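Local coordinates for protein (7,8-dihydro-6-hydroxymethylpterin-pyrophosphokinase) (Haemophilus influenzae, PDB 1CBK), which probably catalyses the transfer of pyrophosphate from ATP to 6-hydroxymethyl-7,8-dihydropterin, a step in folate biosynthesis, at residues S30-V35 / A59-E64; I2-A7 / L99-E104. One frame throughout, in Å; residues are numbered along the deposited sequence.

Contact 1. Residues S30-V35 / A59-E64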
loop_
_atom_site.group_PDB
_atom_site.type_symbol
_atom_site.label_atom_id
_atom_site.label_comp_id
_atom_site.label_asym_id
_atom_site.label_seq_id
_atom_site.Cartn_x
_atom_site.Cartn_y
_atom_site.Cartn_z
ATOM N N SER A 30 24.269 16.333 -8.924
ATOM C CA SER A 30 25.249 16.045 -9.964
ATOM C C SER A 30 24.698 14.918 -10.821
ATOM O O SER A 30 23.986 14.043 -10.318
ATOM C CB SER A 30 26.552 15.538 -9.356
ATOM O OG SER A 30 27.132 16.501 -8.500
ATOM N N ASN A 31 25.012 14.969 -12.109
ATOM C CA ASN A 31 24.639 13.936 -13.070
ATOM C C ASN A 31 23.163 13.630 -13.101
ATOM O O ASN A 31 22.775 12.505 -13.429
ATOM C CB ASN A 31 25.437 12.658 -12.779
ATOM C CG ASN A 31 26.919 12.838 -13.018
ATOM O OD1 ASN A 31 27.322 13.530 -13.949
ATOM N ND2 ASN A 31 27.739 12.244 -12.164
ATOM N N THR A 32 22.353 14.657 -12.869
ATOM C CA THR A 32 20.907 14.508 -12.828
ATOM C C THR A 32 20.300 15.760 -13.429
ATOM O O THR A 32 20.832 16.854 -13.270
ATOM C CB THR A 32 20.443 14.331 -11.373
ATOM O OG1 THR A 32 21.197 13.272 -10.760
ATOM C CG2 THR A 32 18.942 14.026 -11.292
ATOM N N HIS A 33 19.237 15.573 -14.202
ATOM C CA HIS A 33 18.524 16.666 -14.847
ATOM C C HIS A 33 17.042 16.492 -14.527
ATOM O O HIS A 33 16.496 15.415 -14.763
ATOM C CB HIS A 33 18.715 16.610 -16.373
ATOM C CG HIS A 33 17.855 17.583 -17.125
ATOM N ND1 HIS A 33 17.841 18.937 -16.842
ATOM C CD2 HIS A 33 16.927 17.395 -18.094
ATOM C CE1 HIS A 33 16.940 19.538 -17.595
ATOM N NE2 HIS A 33 16.365 18.625 -18.363
ATOM N N LEU A 34 16.427 17.518 -13.949
ATOM C CA LEU A 34 14.998 17.495 -13.640
ATOM C C LEU A 34 14.288 17.816 -14.937
ATOM O O LEU A 34 14.402 18.932 -15.451
ATOM C CB LEU A 34 14.645 18.554 -12.576
ATOM C CG LEU A 34 13.165 18.770 -12.204
ATOM C CD1 LEU A 34 12.616 17.461 -11.650
ATOM C CD2 LEU A 34 13.031 19.877 -11.143
ATOM N N VAL A 35 13.563 16.843 -15.485
ATOM C CA VAL A 35 12.879 17.057 -16.757
ATOM C C VAL A 35 11.563 17.807 -16.658
ATOM O O VAL A 35 11.320 18.746 -17.408
ATOM C CB VAL A 35 12.660 15.731 -17.511
ATOM C CG1 VAL A 35 11.982 15.995 -18.845
ATOM C CG2 VAL A 35 13.971 15.036 -17.715
ATOM N N ALA A 59 7.947 13.996 -9.834
ATOM C CA ALA A 59 8.955 14.620 -10.689
ATOM C C ALA A 59 9.629 13.574 -11.582
ATOM O O ALA A 59 9.822 12.417 -11.175
ATOM C CB ALA A 59 10.012 15.327 -9.818
ATOM N N LYS A 60 9.980 13.979 -12.794
ATOM C CA LYS A 60 10.647 13.095 -13.740
ATOM C C LYS A 60 12.072 13.572 -13.885
ATOM O O LYS A 60 12.304 14.771 -14.125
ATOM C CB LYS A 60 9.947 13.166 -15.101
ATOM C CG LYS A 60 10.596 12.338 -16.222
ATOM C CD LYS A 60 9.868 12.582 -17.566
ATOM C CE LYS A 60 10.531 11.830 -18.696
ATOM N NZ LYS A 60 9.774 11.973 -19.983
ATOM N N ILE A 61 13.033 12.668 -13.709
ATOM C CA ILE A 61 14.445 13.036 -13.845
ATOM C C ILE A 61 15.185 12.076 -14.782
ATOM O O ILE A 61 14.714 10.970 -15.024
ATOM C CB ILE A 61 15.228 13.032 -12.483
ATOM C CG1 ILE A 61 15.217 11.637 -11.850
ATOM C CG2 ILE A 61 14.713 14.129 -11.522
ATOM C CD1 ILE A 61 16.183 11.506 -10.676
ATOM N N GLU A 62 16.341 12.523 -15.294
ATOM C CA GLU A 62 17.228 11.737 -16.161
ATOM C C GLU A 62 18.490 11.777 -15.345
ATOM O O GLU A 62 18.993 12.862 -15.035
ATOM C CB GLU A 62 17.432 12.425 -17.507
ATOM C CG GLU A 62 16.153 12.412 -18.363
ATOM C CD GLU A 62 16.222 13.227 -19.675
ATOM O OE1 GLU A 62 17.204 13.983 -19.907
ATOM O OE2 GLU A 62 15.260 13.101 -20.474
ATOM N N THR A 63 18.958 10.620 -14.900
ATOM C CA THR A 63 20.131 10.576 -14.063
ATOM C C THR A 63 21.104 9.465 -14.424
ATOM O O THR A 63 20.738 8.456 -15.060
ATOM C CB THR A 63 19.706 10.430 -12.564
ATOM O OG1 THR A 63 20.843 10.578 -11.707
ATOM C CG2 THR A 63 19.089 9.073 -12.297
ATOM N N GLU A 64 22.348 9.657 -14.000
ATOM C CA GLU A 64 23.396 8.673 -14.204
ATOM C C GLU A 64 23.779 8.114 -12.843
ATOM O O GLU A 64 24.672 7.269 -12.746
ATOM C CB GLU A 64 24.591 9.274 -14.939
ATOM C CG GLU A 64 24.196 9.746 -16.351
ATOM C CD GLU A 64 25.384 10.080 -17.249
ATOM O OE1 GLU A 64 26.540 10.058 -16.766
ATOM O OE2 GLU A 64 25.161 10.355 -18.446
#

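Contact 2. Residues I2-A7 / L99-E104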
loop_
_atom_site.group_PDB
_atom_site.type_symbol
_atom_site.label_atom_id
_atom_site.label_comp_id
_atom_site.label_asym_id
_atom_site.label_seq_id
_atom_site.Cartn_x
_atom_site.Cartn_y
_atom_site.Cartn_z
ATOM N N ILE A 2 19.334 7.044 -17.109
ATOM C CA ILE A 2 18.017 6.481 -16.891
ATOM C C ILE A 2 16.965 7.516 -16.483
ATOM O O ILE A 2 17.275 8.514 -15.836
ATOM C CB ILE A 2 18.068 5.305 -15.850
ATOM C CG1 ILE A 2 18.078 5.824 -14.435
ATOM C CG2 ILE A 2 19.294 4.437 -16.044
ATOM C CD1 ILE A 2 16.706 5.775 -13.813
ATOM N N THR A 3 15.725 7.259 -16.879
ATOM C CA THR A 3 14.593 8.094 -16.546
ATOM C C THR A 3 14.014 7.520 -15.254
ATOM O O THR A 3 13.673 6.343 -15.200
ATOM C CB THR A 3 13.531 8.026 -17.643
ATOM O OG1 THR A 3 14.089 8.536 -18.855
ATOM C CG2 THR A 3 12.290 8.833 -17.265
ATOM N N ALA A 4 13.954 8.335 -14.205
ATOM C CA ALA A 4 13.414 7.892 -12.930
ATOM C C ALA A 4 12.263 8.799 -12.544
ATOM O O ALA A 4 12.172 9.922 -13.010
ATOM C CB ALA A 4 14.483 7.901 -11.858
ATOM N N TYR A 5 11.365 8.288 -11.714
ATOM C CA TYR A 5 10.202 9.038 -11.257
ATOM C C TYR A 5 10.271 9.090 -9.747
ATOM O O TYR A 5 10.514 8.068 -9.087
ATOM C CB TYR A 5 8.910 8.374 -11.734
ATOM C CG TYR A 5 8.684 8.566 -13.208
ATOM C CD1 TYR A 5 8.099 9.742 -13.687
ATOM C CD2 TYR A 5 9.106 7.593 -14.138
ATOM C CE1 TYR A 5 7.933 9.965 -15.065
ATOM C CE2 TYR A 5 8.954 7.805 -15.522
ATOM C CZ TYR A 5 8.367 8.991 -15.973
ATOM O OH TYR A 5 8.232 9.225 -17.321
ATOM N N ILE A 6 10.124 10.296 -9.218
ATOM C CA ILE A 6 10.191 10.536 -7.774
ATOM C C ILE A 6 8.867 11.109 -7.265
ATOM O O ILE A 6 8.319 12.049 -7.851
ATOM C CB ILE A 6 11.360 11.516 -7.452
ATOM C CG1 ILE A 6 12.683 10.881 -7.905
ATOM C CG2 ILE A 6 11.400 11.867 -5.946
ATOM C CD1 ILE A 6 13.825 11.843 -7.927
ATOM N N ALA A 7 8.340 10.508 -6.200
ATOM C CA ALA A 7 7.092 10.964 -5.592
ATOM C C ALA A 7 7.459 11.883 -4.419
ATOM O O ALA A 7 8.395 11.594 -3.671
ATOM C CB ALA A 7 6.262 9.757 -5.086
ATOM N N LEU A 99 9.872 6.058 -7.252
ATOM C CA LEU A 99 8.776 5.228 -7.737
ATOM C C LEU A 99 9.278 4.257 -8.791
ATOM O O LEU A 99 8.965 3.070 -8.756
ATOM C CB LEU A 99 7.695 6.084 -8.381
ATOM C CG LEU A 99 6.880 7.095 -7.587
ATOM C CD1 LEU A 99 5.954 7.854 -8.561
ATOM C CD2 LEU A 99 6.046 6.360 -6.521
ATOM N N LEU A 100 10.065 4.783 -9.723
ATOM C CA LEU A 100 10.580 4.007 -10.855
ATOM C C LEU A 100 11.998 4.427 -11.184
ATOM O O LEU A 100 12.347 5.607 -11.076
ATOM C CB LEU A 100 9.701 4.260 -12.088
ATOM C CG LEU A 100 8.218 3.896 -11.927
ATOM C CD1 LEU A 100 7.401 4.532 -13.048
ATOM C CD2 LEU A 100 8.027 2.361 -11.864
ATOM N N TYR A 101 12.802 3.450 -11.589
ATOM C CA TYR A 101 14.191 3.669 -11.962
ATOM C C TYR A 101 14.328 2.917 -13.275
ATOM O O TYR A 101 14.635 1.718 -13.295
ATOM C CB TYR A 101 15.145 3.092 -10.907
ATOM C CG TYR A 101 16.609 3.391 -11.192
ATOM C CD1 TYR A 101 17.204 4.560 -10.718
ATOM C CD2 TYR A 101 17.384 2.515 -11.962
ATOM C CE1 TYR A 101 18.547 4.860 -11.006
ATOM C CE2 TYR A 101 18.717 2.806 -12.256
ATOM C CZ TYR A 101 19.290 3.975 -11.779
ATOM O OH TYR A 101 20.588 4.270 -12.102
ATOM N N GLY A 102 14.072 3.629 -14.367
ATOM C CA GLY A 102 14.110 3.025 -15.685
ATOM C C GLY A 102 13.016 1.974 -15.643
ATOM O O GLY A 102 11.942 2.180 -15.069
ATOM N N ASN A 103 13.344 0.809 -16.161
ATOM C CA ASN A 103 12.432 -0.308 -16.185
ATOM C C ASN A 103 12.944 -1.343 -15.237
ATOM O O ASN A 103 12.556 -2.500 -15.318
ATOM C CB ASN A 103 12.423 -0.921 -17.570
ATOM C CG ASN A 103 11.162 -0.639 -18.293
ATOM O OD1 ASN A 103 10.072 -1.061 -17.860
ATOM N ND2 ASN A 103 11.270 0.098 -19.402
ATOM N N GLU A 104 13.837 -0.946 -14.342
ATOM C CA GLU A 104 14.408 -1.900 -13.417
ATOM C C GLU A 104 13.537 -2.266 -12.247
ATOM O O GLU A 104 12.682 -1.497 -11.804
ATOM C CB GLU A 104 15.766 -1.415 -12.939
ATOM C CG GLU A 104 16.713 -1.185 -14.111
ATOM C CD GLU A 104 18.079 -0.682 -13.709
ATOM O OE1 GLU A 104 18.555 -1.004 -12.591
ATOM O OE2 GLU A 104 18.681 0.041 -14.541
HETATM O O HOH W 1 11.088 4.960 -15.530
#

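Contact 1. Residues S30-V35 / A59-E64
Thr63 OG1 has three polar partners at the open end of the hairpin made by strands 32-43 and 54-63. It lies 2.9 Å from Thr32 OG1 and 3.2 Å from Asn31 O, and the backbone N of Leu65 binds it as well. With OG1 anti to the backbone N (chi1 -172°), Thr63 turns its hydroxyl toward Thr32, and the two threonines lie side by side pointing the same way. Thr32 OG1 donates in turn to Ser30 O (2.9 Å), approaching from above the carbonyl plane. Asn31 O also receives Glu64 N at 2.9 Å, with an N-H...O angle of 153°. Asn31 adopts a left-handed backbone conformation, which asparagine tolerates well, just before the strand starts.

Farther along, His33 and Glu62 form an antiparallel hydrogen-bonded pair, His33 N reaching Glu62 O at 2.8 Å. Their side chains run alongside each other, the ring and carboxylate planes 58° apart, with Glu62 OE1 near the ring edge at CD2. Val35 CG2 packs against Glu62 CG and the carboxylate carbon CD, each 3.5 Å away. On the other face, Thr32 CG2 meets Ile61 CD1 at 3.8 Å, and Leu34 CD1 touches Ala59 CB and Ile61 CG2 on the side covered by helix 15-27. Threonine suits position 32, where its methyl joins the apolar layer while its hydroxyl bonds to Ser30 O. One proton on Thr63 OG1 cannot fully serve both Thr32 OG1 and Asn31 O, so those two bonds are probably alternatives, while the oxygen can still accept from Leu65 N.

Contact 2. Residues I2-A7 / L99-E104
Two residues of one strand, Leu99 and Leu100, stand opposite the single Tyr5 of the other, a classic beta bulge between the first strand of this ferredoxin-like sheet, 2-10, and its edge strand, 95-101. Tyr5 O takes Leu99 N at 2.8 Å and, more weakly, Leu100 N at 3.4 Å, so one carbonyl serves two successive amides.

The tight part is mostly apolar. Ile2 CD1 sits over the centre of the Tyr101 ring, 3.4 Å from its centroid and 12° off the ring normal, a CH-pi contact in which the two side chains cross at about a right angle. Ile2 CG1 lies between the backbone N and the carbonyl carbon (chi1 81°), where it also meets the ring, 3.5 Å from Tyr101 CZ. A flat ring suits this place because it offers the methyl a broad face, while its OH is bound to Leu65 O. Alanine suits position 4, where CB already comes within 3.2 Å of Leu100 O and a short side chain fits. On the opposite face of the sheet, Tyr5 CD2 touches Leu100 CD1 at 3.7 Å, beside helix 122-131 and the loop holding Leu135 and Leu137. Near the bulge, Leu99 packs its CG and CD2 on Ala7 CB, and the Ala7 side chain lies about 7 Å from the bound pterin analogue.

Toward solvent the pairing gives way to a type II' turn from Tyr101 to Glu104, whose positive phi at Gly102 is easy for a residue without CB. Gly102 N donates to Thr3 O, and that same oxygen accepts a bond from a water that also donates to Gly102 O at 2.9 Å.

From the N terminus, strand 2-10 comes first, and helix 15-27 then leads to strand 32-43. The chain turns back through strand 54-63, and contact 1 closes this hairpin across 23 intervening residues. After helix 67-80 the chain reaches strand 95-101, where contact 2 closes a much longer loop of 91 residues that encloses the whole of contact 1. The two do not cross. They meet along one shared seam: strand 2-10 pairs with strand 54-63, with Ala59 N probably bonded to Ile6 O and Thr63 N to Ile2 O. With that seam, the two contacts join four strands into a continuous sheet in the order 95-101, 2-10, 54-63, 32-43.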